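Methylmalonyl-CoA carboxyltransferase 12S subunit (Propionibacterium freudenreichii, PDB 1ON3) transfers the carboxyl group of methylmalonyl-CoA to the biotin of the 1.3S subunit and, as a hexamer, makes up the core of transcarboxylase. Local coordinates at residues M194-I208 and D215-H227. Numbering follows the deposited sequence.
Sequences MTKKAHMFITGPQVI and DVTADELGGAEAH. With DXX (methylmalonic acid), chain U.
D219 OD1 accepts from H199 NE2, 2.7 Å away and almost in the imidazole plane; a water 2.8 Å from D219 OD1 is placed to donate too, though it has other acceptors in reach. The histidine meets the lone pair turned away from the other carboxylate oxygen, ring and carboxylate planes 56° apart. Deeper in, H227 NE2 donates to M200 O at 2.6 Å, approaching from above the carbonyl plane although the oxygen lies in the ring plane. N233 OD1 takes H227 ND1, which fixes the ring's rotation. M200 bends at its last torsion (chi3 76°) to set CE over the centre of that ring, a CH-pi contact at 4.0 Å from the centroid, while the extended M194 crosses the H227 side chain at about a right angle, CE and SD both against CD2. In this crotonase-like N-terminal half, the contact joins strand 199-201 to the short helices 218-222 and 224-231, and M200 N hydrogen-bonds to G222 O. Beyond the strand, L221 wedges CD2 tightly against P205 CG (3.5 Å), and its CD1 meets I208 CD1 tip to tip. P205 starts the helix whose N-cap, G204, offers its N to O of bound methylmalonic acid, 2.9 Å away; I202 N hydrogen-bonds to E380 OE2 of a second subunit.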
# COMPACT_ATOMS: atom_id res chain seq x y z
N MET E 194 -15.29 -37.37 7.87
CA MET E 194 -14.92 -38.51 8.70
C MET E 194 -15.65 -39.77 8.25
O MET E 194 -16.87 -39.76 8.11
CB MET E 194 -15.28 -38.18 10.14
CG MET E 194 -14.54 -38.94 11.19
SD MET E 194 -14.82 -38.25 12.84
CE MET E 194 -14.34 -39.72 13.77
N THR E 195 -14.92 -40.87 8.02
CA THR E 195 -15.56 -42.11 7.59
C THR E 195 -16.07 -42.87 8.81
O THR E 195 -15.70 -42.56 9.95
CB THR E 195 -14.59 -43.05 6.86
OG1 THR E 195 -13.67 -43.60 7.80
CG2 THR E 195 -13.83 -42.30 5.77
N LYS E 196 -16.91 -43.88 8.57
CA LYS E 196 -17.46 -44.66 9.68
C LYS E 196 -16.45 -45.64 10.27
O LYS E 196 -16.74 -46.34 11.25
CB LYS E 196 -18.76 -45.36 9.25
CG LYS E 196 -19.90 -44.36 9.14
CD LYS E 196 -21.24 -44.98 8.85
CE LYS E 196 -22.33 -43.91 8.94
NZ LYS E 196 -23.69 -44.43 8.67
N LYS E 197 -15.26 -45.68 9.70
CA LYS E 197 -14.22 -46.56 10.22
C LYS E 197 -13.26 -45.74 11.08
O LYS E 197 -12.40 -46.28 11.78
CB LYS E 197 -13.45 -47.22 9.07
CG LYS E 197 -14.25 -48.25 8.29
CD LYS E 197 -14.65 -49.43 9.18
CE LYS E 197 -15.27 -50.55 8.36
NZ LYS E 197 -16.42 -50.05 7.54
N ALA E 198 -13.41 -44.42 11.04
CA ALA E 198 -12.53 -43.53 11.78
C ALA E 198 -12.97 -43.22 13.21
O ALA E 198 -14.12 -43.43 13.58
CB ALA E 198 -12.36 -42.21 11.02
N HIS E 199 -12.02 -42.76 14.01
CA HIS E 199 -12.27 -42.36 15.38
C HIS E 199 -11.36 -41.18 15.69
O HIS E 199 -10.22 -41.12 15.22
CB HIS E 199 -12.04 -43.52 16.36
CG HIS E 199 -12.98 -44.66 16.16
ND1 HIS E 199 -12.72 -45.69 15.29
CD2 HIS E 199 -14.23 -44.89 16.65
CE1 HIS E 199 -13.77 -46.50 15.24
NE2 HIS E 199 -14.70 -46.03 16.05
N MET E 200 -11.86 -40.24 16.47
CA MET E 200 -11.11 -39.05 16.82
C MET E 200 -11.46 -38.64 18.24
O MET E 200 -12.62 -38.70 18.64
CB MET E 200 -11.49 -37.94 15.83
CG MET E 200 -10.85 -36.59 16.06
SD MET E 200 -11.01 -35.55 14.57
CE MET E 200 -12.74 -35.04 14.66
N PHE E 201 -10.46 -38.24 19.02
CA PHE E 201 -10.69 -37.81 20.39
C PHE E 201 -9.42 -37.24 21.01
O PHE E 201 -8.31 -37.55 20.57
CB PHE E 201 -11.23 -38.97 21.25
CG PHE E 201 -10.53 -40.28 21.03
CD1 PHE E 201 -9.18 -40.43 21.36
CD2 PHE E 201 -11.22 -41.36 20.48
CE1 PHE E 201 -8.53 -41.65 21.15
CE2 PHE E 201 -10.58 -42.58 20.27
CZ PHE E 201 -9.23 -42.73 20.60
N ILE E 202 -9.59 -36.37 21.99
CA ILE E 202 -8.44 -35.77 22.65
C ILE E 202 -7.93 -36.77 23.69
O ILE E 202 -6.73 -37.00 23.80
CB ILE E 202 -8.80 -34.43 23.34
CG1 ILE E 202 -9.05 -33.36 22.27
CG2 ILE E 202 -7.68 -34.00 24.28
CD1 ILE E 202 -7.96 -33.30 21.19
N THR E 203 -8.86 -37.36 24.43
CA THR E 203 -8.51 -38.36 25.44
C THR E 203 -9.21 -39.68 25.11
O THR E 203 -10.42 -39.71 24.85
CB THR E 203 -8.91 -37.89 26.85
OG1 THR E 203 -8.37 -36.58 27.08
CG2 THR E 203 -8.36 -38.84 27.91
N GLY E 204 -8.45 -40.77 25.13
CA GLY E 204 -9.01 -42.07 24.82
C GLY E 204 -9.96 -42.61 25.87
O GLY E 204 -9.98 -42.13 27.00
N PRO E 205 -10.78 -43.61 25.51
CA PRO E 205 -11.75 -44.23 26.42
C PRO E 205 -11.07 -44.85 27.64
O PRO E 205 -11.55 -44.71 28.76
CB PRO E 205 -12.44 -45.28 25.55
CG PRO E 205 -12.32 -44.72 24.17
CD PRO E 205 -10.90 -44.19 24.16
N GLN E 206 -9.97 -45.55 27.41
CA GLN E 206 -9.25 -46.19 28.50
C GLN E 206 -8.85 -45.13 29.52
O GLN E 206 -9.17 -45.25 30.70
CB GLN E 206 -7.99 -46.91 28.00
CG GLN E 206 -8.25 -48.12 27.10
CD GLN E 206 -8.95 -47.77 25.79
OE1 GLN E 206 -8.56 -46.81 25.11
NE2 GLN E 206 -9.97 -48.54 25.43
N VAL E 207 -8.17 -44.09 29.06
CA VAL E 207 -7.74 -43.02 29.95
C VAL E 207 -8.92 -42.39 30.67
O VAL E 207 -8.85 -42.11 31.86
CB VAL E 207 -6.94 -41.94 29.19
CG1 VAL E 207 -6.56 -40.81 30.12
CG2 VAL E 207 -5.70 -42.56 28.57
N ILE E 208 -10.02 -42.17 29.95
CA ILE E 208 -11.21 -41.57 30.55
C ILE E 208 -11.73 -42.44 31.69
O ILE E 208 -12.14 -41.94 32.74
CB ILE E 208 -12.34 -41.37 29.51
CG1 ILE E 208 -11.97 -40.23 28.56
CG2 ILE E 208 -13.66 -41.09 30.21
CD1 ILE E 208 -13.00 -39.96 27.46
N ASP E 215 -17.58 -45.21 31.44
CA ASP E 215 -17.48 -46.32 30.50
C ASP E 215 -18.05 -45.89 29.17
O ASP E 215 -19.19 -45.41 29.08
CB ASP E 215 -18.24 -47.55 31.00
CG ASP E 215 -17.54 -48.24 32.15
OD1 ASP E 215 -17.73 -47.82 33.31
OD2 ASP E 215 -16.79 -49.21 31.89
N VAL E 216 -17.26 -46.06 28.12
CA VAL E 216 -17.69 -45.68 26.79
C VAL E 216 -16.76 -46.36 25.79
O VAL E 216 -15.60 -46.64 26.10
CB VAL E 216 -17.63 -44.13 26.62
CG1 VAL E 216 -16.19 -43.65 26.70
CG2 VAL E 216 -18.29 -43.71 25.32
N THR E 217 -17.28 -46.66 24.61
CA THR E 217 -16.48 -47.29 23.57
C THR E 217 -15.88 -46.20 22.69
O THR E 217 -16.31 -45.05 22.75
CB THR E 217 -17.35 -48.22 22.70
OG1 THR E 217 -18.42 -47.47 22.11
CG2 THR E 217 -17.93 -49.36 23.54
N ALA E 218 -14.88 -46.55 21.89
CA ALA E 218 -14.27 -45.56 21.02
C ALA E 218 -15.36 -45.04 20.07
O ALA E 218 -15.41 -43.85 19.74
CB ALA E 218 -13.14 -46.18 20.22
N ASP E 219 -16.24 -45.94 19.66
CA ASP E 219 -17.31 -45.59 18.75
C ASP E 219 -18.31 -44.62 19.37
O ASP E 219 -18.72 -43.66 18.73
CB ASP E 219 -18.03 -46.86 18.28
CG ASP E 219 -18.28 -46.86 16.79
OD1 ASP E 219 -17.30 -46.81 16.02
OD2 ASP E 219 -19.46 -46.91 16.38
N GLU E 220 -18.69 -44.87 20.62
CA GLU E 220 -19.63 -43.98 21.29
C GLU E 220 -18.94 -42.66 21.58
O GLU E 220 -19.54 -41.59 21.47
CB GLU E 220 -20.07 -44.58 22.62
CG GLU E 220 -20.81 -45.89 22.56
CD GLU E 220 -21.16 -46.39 23.94
OE1 GLU E 220 -20.24 -46.56 24.76
OE2 GLU E 220 -22.37 -46.61 24.22
N LEU E 221 -17.67 -42.75 21.96
CA LEU E 221 -16.89 -41.56 22.31
C LEU E 221 -16.51 -40.65 21.15
O LEU E 221 -16.76 -39.44 21.19
CB LEU E 221 -15.62 -41.98 23.05
CG LEU E 221 -14.70 -40.85 23.48
CD1 LEU E 221 -15.35 -40.02 24.57
CD2 LEU E 221 -13.39 -41.42 23.97
N GLY E 222 -15.88 -41.22 20.14
CA GLY E 222 -15.42 -40.40 19.03
C GLY E 222 -15.65 -40.92 17.63
O GLY E 222 -14.83 -40.65 16.73
N GLY E 223 -16.73 -41.66 17.43
CA GLY E 223 -17.05 -42.16 16.11
C GLY E 223 -17.61 -41.01 15.28
O GLY E 223 -18.00 -39.99 15.84
N ALA E 224 -17.68 -41.17 13.96
CA ALA E 224 -18.18 -40.11 13.09
C ALA E 224 -19.56 -39.57 13.50
O ALA E 224 -19.79 -38.36 13.50
CB ALA E 224 -18.23 -40.60 11.65
N GLU E 225 -20.47 -40.47 13.85
CA GLU E 225 -21.80 -40.02 14.24
C GLU E 225 -21.81 -39.22 15.54
O GLU E 225 -22.56 -38.26 15.68
CB GLU E 225 -22.76 -41.21 14.31
CG GLU E 225 -23.20 -41.64 12.91
CD GLU E 225 -24.01 -42.90 12.89
OE1 GLU E 225 -24.99 -43.00 13.67
OE2 GLU E 225 -23.68 -43.80 12.09
N ALA E 226 -20.96 -39.60 16.49
CA ALA E 226 -20.89 -38.86 17.74
C ALA E 226 -20.36 -37.45 17.44
O ALA E 226 -20.93 -36.46 17.89
CB ALA E 226 -19.97 -39.58 18.74
N HIS E 227 -19.29 -37.34 16.66
CA HIS E 227 -18.75 -36.01 16.35
C HIS E 227 -19.74 -35.14 15.58
O HIS E 227 -19.81 -33.93 15.78
CB HIS E 227 -17.43 -36.11 15.57
CG HIS E 227 -16.26 -36.50 16.42
ND1 HIS E 227 -15.81 -35.72 17.46
CD2 HIS E 227 -15.51 -37.63 16.44
CE1 HIS E 227 -14.82 -36.35 18.08
NE2 HIS E 227 -14.62 -37.50 17.48
C1 DXX U . -3.42 -39.17 26.42
O1 DXX U . -2.24 -39.74 26.48
CA DXX U . -3.98 -39.16 25.33
CB DXX U . -3.67 -37.92 24.77
C DXX U . -4.79 -40.13 24.65
O DXX U . -5.57 -40.71 25.43
O2 DXX U . -4.74 -40.36 23.43
O HOH W 1 -16.67 -43.55 12.83
O HOH W 2 -18.27 -45.39 13.85